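Local coordinates for Lmo2181 protein (Listeria monocytogenes serovar 1/2a, PDB 5JCV), which cleaves the C-terminal sorting signal of surface proteins and, through a thioester intermediate, transfers them covalently to the cell wall as a class B sortase, at residues V115-T120 and G175-Q180; E111-Y116 and K141-S146; L18-T23 and A82-Y87; L64-I69 and T127-T132. One frame throughout, in Å; residues are numbered along the deposited sequence.

Contact 1: V115-T120 and G175-Q180; sequences VYETTT and GRMVIQ
Strands 115-118 and 176-180 run antiparallel at 155°, with Tyr116-Val178 and Thr118-Arg176 as hydrogen-bonded pairs alternating with the non-hydrogen-bonded pairs Val115-Ile179 and Glu117-Met177. They are neighbouring strands in the beta-barrel of the sortase domain, the part of the membrane protein this chain holds, and four backbone bonds join them. The pairing sorts the side chains onto two faces. On one, Tyr116 has its CG between the backbone N and the carbonyl carbon (chi1 46°), and its ring stands beside Val178, whose CB sits over the ring face 4.2 Å from the Tyr116 centroid as a CH-pi contact. The beta-branched valine offers a compact, rigid surface for this. At the ring's far end, Tyr116 OH donates to Gln180 OE1 at 2.9 Å, approaching from above the plane of the amide, which is turned 87° from the ring. Gln180 suits the place because its NE2 can serve Tyr138 and Thr162 at the same time. Arg176 starts on this face too, but its extended chain leads away to Tyr124 OH and to a cation-pi contact with Phe122. The other face is largely apolar. Met177, present as selenomethionine in the crystal, bends back, bringing its CE to 3.5 Å from Val115 CG1 and its SE to 3.7 Å from Glu117 CG, while Ile179 CD1 lies 3.7 Å from Val115 CG2. Beyond the paired residues Gly175, lacking a side chain, admits a tight approach: Thr119 CG2 comes to 3.4 Å from Gly175 CA.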
# COMPACT_ATOMS: atom_id res chain seq x y z
N VAL A 115 23.04 -17.40 -2.64
CA VAL A 115 22.10 -18.52 -2.81
C VAL A 115 22.62 -19.71 -1.99
O VAL A 115 23.76 -20.09 -2.14
CB VAL A 115 22.06 -18.90 -4.30
CG1 VAL A 115 21.35 -20.21 -4.53
CG2 VAL A 115 21.46 -17.78 -5.13
N TYR A 116 21.80 -20.28 -1.11
CA TYR A 116 22.23 -21.50 -0.38
C TYR A 116 21.06 -22.21 0.23
O TYR A 116 19.95 -21.65 0.33
CB TYR A 116 23.25 -21.16 0.72
CG TYR A 116 22.87 -19.98 1.58
CD1 TYR A 116 22.13 -20.15 2.73
CD2 TYR A 116 23.22 -18.66 1.20
CE1 TYR A 116 21.77 -19.06 3.51
CE2 TYR A 116 22.85 -17.57 1.96
CZ TYR A 116 22.11 -17.79 3.11
OH TYR A 116 21.75 -16.75 3.88
N GLU A 117 21.31 -23.45 0.63
CA GLU A 117 20.39 -24.21 1.47
C GLU A 117 20.98 -24.18 2.83
O GLU A 117 22.22 -24.17 3.00
CB GLU A 117 20.33 -25.67 1.08
CG GLU A 117 19.66 -25.96 -0.24
CD GLU A 117 19.81 -27.42 -0.64
OE1 GLU A 117 20.94 -27.85 -1.05
OE2 GLU A 117 18.78 -28.11 -0.56
N THR A 118 20.11 -24.28 3.82
CA THR A 118 20.58 -24.40 5.18
C THR A 118 19.56 -25.15 6.03
O THR A 118 18.35 -24.89 5.92
CB THR A 118 20.75 -23.01 5.79
OG1 THR A 118 21.23 -23.14 7.13
CG2 THR A 118 19.41 -22.26 5.75
N THR A 119 20.08 -26.05 6.87
CA THR A 119 19.28 -26.94 7.75
C THR A 119 19.26 -26.47 9.23
O THR A 119 18.21 -26.52 9.88
CB THR A 119 19.85 -28.38 7.65
OG1 THR A 119 21.28 -28.32 7.55
CG2 THR A 119 19.37 -29.10 6.41
N THR A 120 20.40 -26.02 9.76
CA THR A 120 20.54 -25.66 11.19
C THR A 120 21.25 -24.30 11.48
O THR A 120 21.32 -23.83 12.61
CB THR A 120 21.35 -26.76 11.94
OG1 THR A 120 22.67 -26.89 11.39
CG2 THR A 120 20.61 -28.10 11.88
N GLY A 175 16.32 -29.01 4.57
CA GLY A 175 16.86 -27.65 4.60
C GLY A 175 15.89 -26.63 3.99
O GLY A 175 15.09 -26.96 3.12
N ARG A 176 15.95 -25.40 4.48
CA ARG A 176 15.36 -24.27 3.80
C ARG A 176 16.23 -23.86 2.61
O ARG A 176 17.43 -24.05 2.62
CB ARG A 176 15.28 -23.09 4.72
CG ARG A 176 14.42 -23.36 5.95
CD ARG A 176 14.50 -22.13 6.82
NE ARG A 176 13.62 -22.24 7.97
CZ ARG A 176 13.42 -21.27 8.85
NH1 ARG A 176 14.05 -20.10 8.74
NH2 ARG A 176 12.60 -21.49 9.86
N MSE A 177 15.58 -23.30 1.61
CA MSE A 177 16.25 -22.69 0.48
C MSE A 177 16.22 -21.19 0.69
O MSE A 177 15.22 -20.64 1.13
CB MSE A 177 15.51 -23.17 -0.77
CG MSE A 177 16.12 -22.60 -2.01
SE MSE A 177 17.83 -23.54 -2.29
CE MSE A 177 18.68 -22.03 -3.13
N VAL A 178 17.32 -20.52 0.40
CA VAL A 178 17.44 -19.10 0.71
C VAL A 178 18.07 -18.38 -0.47
O VAL A 178 19.06 -18.83 -1.00
CB VAL A 178 18.31 -18.84 1.94
CG1 VAL A 178 18.41 -17.34 2.20
CG2 VAL A 178 17.74 -19.54 3.15
N ILE A 179 17.49 -17.26 -0.84
CA ILE A 179 18.01 -16.39 -1.89
C ILE A 179 18.10 -15.02 -1.27
O ILE A 179 17.14 -14.58 -0.63
CB ILE A 179 17.01 -16.31 -3.06
CG1 ILE A 179 16.75 -17.71 -3.59
CG2 ILE A 179 17.47 -15.41 -4.17
CD1 ILE A 179 17.96 -18.35 -4.19
N GLN A 180 19.24 -14.37 -1.40
CA GLN A 180 19.38 -13.02 -0.94
C GLN A 180 19.87 -12.04 -2.03
O GLN A 180 20.74 -12.35 -2.85
CB GLN A 180 20.32 -13.02 0.24
CG GLN A 180 19.81 -13.87 1.36
CD GLN A 180 20.73 -13.79 2.53
OE1 GLN A 180 21.84 -14.29 2.44
NE2 GLN A 180 20.29 -13.14 3.62

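Contact 2: E111-Y116 and K141-S146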
# COMPACT_ATOMS: atom_id res chain seq x y z
N GLU A 111 18.83 -7.52 -7.04
CA GLU A 111 19.99 -8.13 -7.63
C GLU A 111 20.55 -9.23 -6.71
O GLU A 111 21.19 -8.94 -5.67
CB GLU A 111 21.05 -7.04 -7.86
CG GLU A 111 21.87 -7.23 -9.10
CD GLU A 111 22.98 -6.19 -9.31
OE1 GLU A 111 22.94 -5.05 -8.76
OE2 GLU A 111 23.92 -6.55 -10.08
N ILE A 112 20.35 -10.48 -7.10
CA ILE A 112 20.75 -11.61 -6.29
C ILE A 112 22.28 -11.71 -6.15
O ILE A 112 23.01 -11.65 -7.14
CB ILE A 112 20.22 -12.92 -6.90
CG1 ILE A 112 18.70 -12.97 -6.78
CG2 ILE A 112 20.83 -14.13 -6.21
CD1 ILE A 112 18.04 -13.88 -7.81
N PHE A 113 22.74 -11.87 -4.92
CA PHE A 113 24.15 -12.01 -4.64
C PHE A 113 24.53 -13.26 -3.80
O PHE A 113 25.72 -13.61 -3.73
CB PHE A 113 24.66 -10.76 -3.95
CG PHE A 113 24.19 -10.60 -2.53
CD1 PHE A 113 24.94 -11.12 -1.49
CD2 PHE A 113 23.04 -9.90 -2.23
CE1 PHE A 113 24.51 -10.98 -0.18
CE2 PHE A 113 22.62 -9.76 -0.93
CZ PHE A 113 23.36 -10.30 0.09
N ALA A 114 23.55 -13.94 -3.20
CA ALA A 114 23.81 -15.17 -2.41
C ALA A 114 22.67 -16.15 -2.51
O ALA A 114 21.50 -15.79 -2.42
CB ALA A 114 24.04 -14.83 -0.94
N VAL A 115 23.04 -17.40 -2.64
CA VAL A 115 22.10 -18.52 -2.81
C VAL A 115 22.62 -19.71 -1.99
O VAL A 115 23.76 -20.09 -2.14
CB VAL A 115 22.06 -18.90 -4.30
CG1 VAL A 115 21.35 -20.21 -4.53
CG2 VAL A 115 21.46 -17.78 -5.13
N TYR A 116 21.80 -20.28 -1.11
CA TYR A 116 22.23 -21.50 -0.38
C TYR A 116 21.06 -22.21 0.23
O TYR A 116 19.95 -21.65 0.33
CB TYR A 116 23.25 -21.16 0.72
CG TYR A 116 22.87 -19.98 1.58
CD1 TYR A 116 22.13 -20.15 2.73
CD2 TYR A 116 23.22 -18.66 1.20
CE1 TYR A 116 21.77 -19.06 3.51
CE2 TYR A 116 22.85 -17.57 1.96
CZ TYR A 116 22.11 -17.79 3.11
OH TYR A 116 21.75 -16.75 3.88
N LYS A 141 29.48 -13.25 6.29
CA LYS A 141 29.08 -14.62 6.62
C LYS A 141 28.21 -15.22 5.51
O LYS A 141 28.48 -16.34 5.08
CB LYS A 141 28.36 -14.69 7.98
CG LYS A 141 29.28 -14.37 9.16
CD LYS A 141 28.95 -15.15 10.43
CE LYS A 141 29.83 -14.69 11.60
NZ LYS A 141 29.63 -15.47 12.87
N VAL A 142 27.18 -14.50 5.05
CA VAL A 142 26.23 -15.09 4.09
C VAL A 142 26.80 -15.26 2.68
O VAL A 142 26.39 -16.16 1.95
CB VAL A 142 24.86 -14.38 3.99
CG1 VAL A 142 24.17 -14.33 5.34
CG2 VAL A 142 24.99 -12.99 3.38
N LYS A 143 27.76 -14.40 2.32
CA LYS A 143 28.50 -14.54 1.05
C LYS A 143 29.31 -15.82 1.08
O LYS A 143 29.38 -16.55 0.10
CB LYS A 143 29.43 -13.36 0.79
CG LYS A 143 28.87 -12.26 -0.11
CD LYS A 143 29.31 -10.89 0.36
CE LYS A 143 29.47 -9.87 -0.76
NZ LYS A 143 29.95 -8.57 -0.18
N GLN A 144 29.92 -16.08 2.23
CA GLN A 144 30.67 -17.31 2.41
C GLN A 144 29.77 -18.54 2.38
O GLN A 144 30.15 -19.56 1.84
CB GLN A 144 31.47 -17.28 3.71
CG GLN A 144 32.76 -18.07 3.59
CD GLN A 144 33.79 -17.61 4.59
OE1 GLN A 144 33.46 -17.23 5.71
NE2 GLN A 144 35.06 -17.63 4.18
N GLN A 145 28.56 -18.43 2.94
CA GLN A 145 27.57 -19.52 2.86
C GLN A 145 27.08 -19.80 1.42
O GLN A 145 26.59 -20.90 1.11
CB GLN A 145 26.40 -19.19 3.77
CG GLN A 145 25.78 -20.37 4.46
CD GLN A 145 24.84 -19.98 5.59
OE1 GLN A 145 24.84 -18.82 6.06
NE2 GLN A 145 24.01 -20.93 6.02
N SER A 146 27.20 -18.83 0.52
CA SER A 146 26.72 -19.00 -0.86
C SER A 146 27.40 -20.15 -1.61
O SER A 146 28.59 -20.39 -1.44
CB SER A 146 26.91 -17.70 -1.66
OG SER A 146 26.20 -17.76 -2.90
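The Tyr116 ring and the Gln145 side-chain amide stack with their planes only 17° apart, Gln145 CD lying 3.8 Å above the Tyr116 ring plane and displaced toward the rim. Gln145 CB covers the same face nearer its middle, so the long, flat-ended glutamine covers the ring with both its aliphatic and its amide part; the opposite face belongs to Val178. At the hydroxyl end, Val142 CG1 is 3.7 Å from Tyr116 OH. The Phe113 ring instead presents its edge to the helix: its CE1 meets Val142 CG2 at 4.1 Å, and the aliphatic CG of Lys143 lies near the ring plane, while Lys143 NZ reaches the Val154 carbonyl. Between the two rings, the small Ala114 lets the helix come close, with its CB 4.0 Å from Val142 O. Where the helix gives way to loop, Ser146 makes the polar link. With OG anti to the backbone N (chi1 -168°), Ser146 turns its hydroxyl to the backbone of Val115, whose N donates to Ser146 OG at 3.2 Å in a nearly straight bond (168°). The same hydroxyl bonds Tyr148 O, as a serine can by accepting and donating at once. Phe113 and Ala114 both face Gln180 and form a classic beta bulge in the strand. Helix 132-145, inserted between strands 107-118 and 160-165 and packed against the barrel, corresponds to the helix in the beta6/beta7 connection characteristic of class B sortases.

Contact 3: L18-T23 and A82-Y87; sequences LTIIDT and ADLRKY
Asp83 meets Thr23 first: Asp83 OD2 lies 3.3 Å from Thr23 CB, and the two side chains pass alongside one another, heading opposite ways. That carboxylate oxygen also accepts a bond from Glu24 N, which a short acidic side chain can reach. Leu84 starts away from the turn, but its end swings back, and CD2 makes a loose apolar contact of 4.3 Å with Ile20 CD1. Lys86 runs its aliphatic part alongside the turn, with CD 3.9 Å from Thr23 CG2 and CE 3.8 Å from Asp22 O. Tyr87 has its hydroxyl 3.6 Å from Ile20 CG2, which lies at the ring edge, and the same OH is hydrogen-bonded to His96 O. The facing loop is a type II turn from Ile20 to Thr23. Asp22 takes its third position, where positive phi (64°) is required and aspartate tolerates it better than most residues; its OD2 is hydrogen-bonded to His96 NE2. Thr23 braces the turn through OG1, which donates to Ile20 O at 2.8 Å and accepts from Ile25 N. The 3-10 segment 82-87 thus lies between the turn joining strands 14-19 and 26-30 and strand 176-182, where Leu84 leans on Met177 and Ile179; Phe99 of strand 98-102 touches Ile20, and Phe92 of helix 90-95 packs on Asp22, Thr23 and Lys86 and meets the Tyr87 ring edge-to-face.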
# COMPACT_ATOMS: atom_id res chain seq x y z
N LEU A 18 5.39 -10.13 -5.37
CA LEU A 18 6.68 -10.73 -5.71
C LEU A 18 6.58 -11.47 -7.05
O LEU A 18 5.63 -12.23 -7.30
CB LEU A 18 7.07 -11.73 -4.59
CG LEU A 18 8.42 -12.44 -4.78
CD1 LEU A 18 9.59 -11.47 -4.77
CD2 LEU A 18 8.67 -13.49 -3.72
N THR A 19 7.56 -11.30 -7.91
CA THR A 19 7.51 -12.00 -9.18
C THR A 19 8.91 -12.43 -9.55
O THR A 19 9.85 -11.61 -9.50
CB THR A 19 6.95 -11.11 -10.35
OG1 THR A 19 5.56 -10.86 -10.14
CG2 THR A 19 7.07 -11.83 -11.68
N ILE A 20 9.05 -13.71 -9.90
CA ILE A 20 10.30 -14.15 -10.49
C ILE A 20 9.94 -14.82 -11.82
O ILE A 20 9.16 -15.77 -11.87
CB ILE A 20 11.07 -15.13 -9.59
CG1 ILE A 20 11.30 -14.53 -8.21
CG2 ILE A 20 12.40 -15.52 -10.25
CD1 ILE A 20 11.97 -15.52 -7.28
N ILE A 21 10.46 -14.27 -12.91
CA ILE A 21 10.22 -14.76 -14.27
C ILE A 21 10.58 -16.24 -14.41
O ILE A 21 11.56 -16.68 -13.83
CB ILE A 21 11.06 -13.92 -15.28
CG1 ILE A 21 10.63 -12.43 -15.27
CG2 ILE A 21 10.97 -14.46 -16.70
CD1 ILE A 21 9.17 -12.18 -15.60
N ASP A 22 9.80 -16.99 -15.18
CA ASP A 22 10.04 -18.44 -15.44
C ASP A 22 9.89 -19.27 -14.16
O ASP A 22 10.56 -20.27 -13.99
CB ASP A 22 11.40 -18.69 -16.11
CG ASP A 22 11.55 -17.91 -17.44
OD1 ASP A 22 10.55 -17.59 -18.10
OD2 ASP A 22 12.68 -17.62 -17.84
N THR A 23 9.03 -18.84 -13.25
CA THR A 23 8.68 -19.66 -12.07
C THR A 23 7.22 -19.51 -11.80
O THR A 23 6.57 -18.70 -12.44
CB THR A 23 9.46 -19.27 -10.81
OG1 THR A 23 8.92 -18.06 -10.25
CG2 THR A 23 10.93 -19.09 -11.13
N ALA A 82 8.43 -23.31 -3.74
CA ALA A 82 9.18 -24.48 -4.26
C ALA A 82 10.18 -24.08 -5.33
O ALA A 82 11.25 -24.71 -5.44
CB ALA A 82 8.25 -25.57 -4.78
N ASP A 83 9.87 -23.06 -6.15
CA ASP A 83 10.78 -22.72 -7.26
C ASP A 83 12.08 -22.02 -6.85
O ASP A 83 12.97 -21.85 -7.69
CB ASP A 83 10.05 -21.94 -8.37
CG ASP A 83 9.26 -22.87 -9.32
OD1 ASP A 83 9.43 -24.13 -9.26
OD2 ASP A 83 8.46 -22.32 -10.11
N LEU A 84 12.23 -21.65 -5.58
CA LEU A 84 13.50 -21.05 -5.11
C LEU A 84 14.71 -21.97 -5.40
O LEU A 84 15.84 -21.50 -5.67
CB LEU A 84 13.43 -20.68 -3.59
CG LEU A 84 12.53 -19.52 -3.15
CD1 LEU A 84 12.77 -19.04 -1.72
CD2 LEU A 84 12.74 -18.37 -4.10
N ARG A 85 14.46 -23.27 -5.37
CA ARG A 85 15.50 -24.27 -5.62
C ARG A 85 16.08 -24.20 -7.05
O ARG A 85 17.16 -24.73 -7.32
CB ARG A 85 14.95 -25.67 -5.33
CG ARG A 85 13.95 -26.08 -6.42
CD ARG A 85 13.38 -27.49 -6.28
NE ARG A 85 12.42 -27.77 -7.34
CZ ARG A 85 11.79 -28.94 -7.49
NH1 ARG A 85 12.04 -29.97 -6.67
NH2 ARG A 85 10.93 -29.09 -8.49
N LYS A 86 15.36 -23.57 -7.97
CA LYS A 86 15.93 -23.41 -9.33
C LYS A 86 17.27 -22.65 -9.32
O LYS A 86 18.14 -22.84 -10.19
CB LYS A 86 14.96 -22.70 -10.25
CG LYS A 86 13.67 -23.45 -10.58
CD LYS A 86 12.76 -22.55 -11.43
CE LYS A 86 11.53 -23.27 -11.93
NZ LYS A 86 11.80 -24.03 -13.19
N TYR A 87 17.45 -21.79 -8.33
CA TYR A 87 18.69 -21.08 -8.17
C TYR A 87 19.91 -21.95 -7.81
O TYR A 87 21.00 -21.42 -7.80
CB TYR A 87 18.50 -19.89 -7.18
CG TYR A 87 17.80 -18.72 -7.83
CD1 TYR A 87 18.49 -17.92 -8.70
CD2 TYR A 87 16.47 -18.43 -7.59
CE1 TYR A 87 17.88 -16.86 -9.34
CE2 TYR A 87 15.83 -17.37 -8.25
CZ TYR A 87 16.56 -16.58 -9.14
OH TYR A 87 16.02 -15.47 -9.82

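Contact 4: L64-I69 and T127-T132; sequences LDKNTI and TEFPET
Lys66 and Phe129 meet at the start of the lysine side chain. Lys66 CB is 3.8 Å from Phe129 CD2 and 4.0 Å from Phe129 CE2, approaching the ring obliquely. Beyond CG, a bend at chi2 (-69°) turns CD from the first direction of the chain, and CE then carries NZ to its hydrogen bonds with the carbonyl oxygens of Gly156 and Asp158. A lysine suits this place because its aliphatic root can pack on an aromatic ring while its ammonium reaches two backbone acceptors of the loop before strand 160-165. Next along the chain, Asn67 brings its CB to the edge of the same ring, 4.3 Å from Phe129 CE2. The ring is further held by edge-to-face contacts with Phe135 and Tyr138 of helix 132-145. Thr127 joins the segments by its methyl: CG2 lies 3.5 Å from Asn67 O and 3.8 Å from Ile69 CD1, and the Thr127 and Ile69 side chains cross at about a right angle. Threonine fits here by offering a small methyl that packs on both a backbone carbonyl and isoleucine. The two segments are joined by van der Waals packing. The contact lays the loop leading to helix 132-145, itself part of the beta6/beta7 connection that holds a helix in class B sortases, against the beginning of barrel strand 67-72.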
# COMPACT_ATOMS: atom_id res chain seq x y z
N LEU A 64 14.82 1.64 6.26
CA LEU A 64 15.83 1.42 7.28
C LEU A 64 16.12 -0.06 7.50
O LEU A 64 17.24 -0.40 7.90
CB LEU A 64 15.43 2.10 8.61
CG LEU A 64 15.74 3.62 8.78
CD1 LEU A 64 15.09 4.45 7.70
CD2 LEU A 64 15.29 4.13 10.15
N ASP A 65 15.13 -0.94 7.31
CA ASP A 65 15.37 -2.41 7.51
C ASP A 65 16.50 -2.83 6.62
O ASP A 65 16.41 -2.68 5.37
CB ASP A 65 14.14 -3.21 7.14
CG ASP A 65 13.03 -3.05 8.14
OD1 ASP A 65 13.33 -2.54 9.22
OD2 ASP A 65 11.86 -3.37 7.82
N LYS A 66 17.58 -3.31 7.23
CA LYS A 66 18.73 -3.74 6.45
C LYS A 66 18.38 -5.04 5.72
O LYS A 66 18.83 -5.24 4.62
CB LYS A 66 20.01 -3.87 7.29
CG LYS A 66 20.75 -2.53 7.64
CD LYS A 66 21.42 -1.83 6.41
CE LYS A 66 22.59 -0.91 6.83
NZ LYS A 66 23.34 -0.30 5.70
N ASN A 67 17.53 -5.89 6.32
CA ASN A 67 17.23 -7.23 5.80
C ASN A 67 15.76 -7.56 5.98
O ASN A 67 15.29 -7.83 7.07
CB ASN A 67 18.10 -8.30 6.48
CG ASN A 67 17.83 -9.76 5.98
OD1 ASN A 67 18.05 -10.76 6.71
ND2 ASN A 67 17.35 -9.88 4.76
N THR A 68 15.04 -7.51 4.87
CA THR A 68 13.64 -7.78 4.80
C THR A 68 13.48 -9.24 4.33
O THR A 68 14.02 -9.63 3.26
CB THR A 68 13.01 -6.84 3.75
OG1 THR A 68 13.28 -5.45 4.09
CG2 THR A 68 11.53 -7.06 3.63
N ILE A 69 12.71 -10.04 5.08
CA ILE A 69 12.58 -11.47 4.80
C ILE A 69 11.16 -11.82 4.40
O ILE A 69 10.17 -11.43 5.06
CB ILE A 69 13.00 -12.31 6.02
CG1 ILE A 69 14.45 -11.99 6.43
CG2 ILE A 69 12.91 -13.82 5.75
CD1 ILE A 69 14.70 -12.24 7.90
N THR A 127 17.52 -9.57 11.70
CA THR A 127 17.01 -8.29 11.20
C THR A 127 17.55 -7.04 11.91
O THR A 127 17.31 -5.93 11.43
CB THR A 127 15.47 -8.25 11.21
OG1 THR A 127 14.96 -8.50 12.52
CG2 THR A 127 14.94 -9.31 10.25
N GLU A 128 18.27 -7.19 13.01
CA GLU A 128 18.70 -6.07 13.83
C GLU A 128 20.22 -5.97 13.82
O GLU A 128 20.92 -6.94 14.06
CB GLU A 128 18.16 -6.24 15.26
CG GLU A 128 16.69 -5.86 15.42
CD GLU A 128 15.94 -6.73 16.44
OE1 GLU A 128 16.37 -6.80 17.62
OE2 GLU A 128 14.90 -7.35 16.06
N PHE A 129 20.72 -4.79 13.47
CA PHE A 129 22.16 -4.57 13.31
C PHE A 129 22.54 -3.25 14.01
O PHE A 129 22.42 -2.19 13.38
CB PHE A 129 22.50 -4.53 11.82
CG PHE A 129 22.10 -5.78 11.09
CD1 PHE A 129 22.90 -6.92 11.15
CD2 PHE A 129 20.89 -5.85 10.41
CE1 PHE A 129 22.52 -8.10 10.52
CE2 PHE A 129 20.50 -7.03 9.77
CZ PHE A 129 21.32 -8.15 9.83
N PRO A 130 22.97 -3.31 15.30
CA PRO A 130 23.28 -2.07 16.07
C PRO A 130 24.01 -1.05 15.22
O PRO A 130 23.53 0.07 15.04
CB PRO A 130 24.17 -2.57 17.22
CG PRO A 130 23.80 -4.01 17.40
CD PRO A 130 23.16 -4.52 16.13
N GLU A 131 25.14 -1.49 14.65
CA GLU A 131 26.01 -0.65 13.83
C GLU A 131 25.93 -1.02 12.35
O GLU A 131 25.37 -2.06 11.97
CB GLU A 131 27.46 -0.83 14.28
CG GLU A 131 27.65 -1.08 15.77
CD GLU A 131 29.06 -0.77 16.24
OE1 GLU A 131 29.56 0.32 15.90
OE2 GLU A 131 29.65 -1.61 16.95
N THR A 132 26.53 -0.16 11.54
CA THR A 132 26.79 -0.47 10.14
C THR A 132 27.85 -1.57 10.01
O THR A 132 27.86 -2.33 9.04
CB THR A 132 27.24 0.80 9.41
OG1 THR A 132 26.19 1.76 9.50
CG2 THR A 132 27.55 0.53 7.93

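Contacts 1 and 2 share Val115 and Tyr116, their centres 9 Å apart: one joins strand 107-118 to its neighbour, the other packs helix 132-145 on it. Gln180 ties them further, since Gln180 N lies 2.9 Å from Ala114 O. Contact 3 backs the Val115 and Ile179 face of contact 1, with Tyr87 CB 3.4 Å from Ile179 CD1, and reaches contact 2 where Tyr87 OH lies 3.3 Å from Ile112 CD1. Contact 4 touches none of the others; its centre is about 25 Å from that of contact 3, across the chain's centre. In sortases the active site lies by the ends of the last two barrel strands, here probably 160-165 and 176-182, the latter in contact 1.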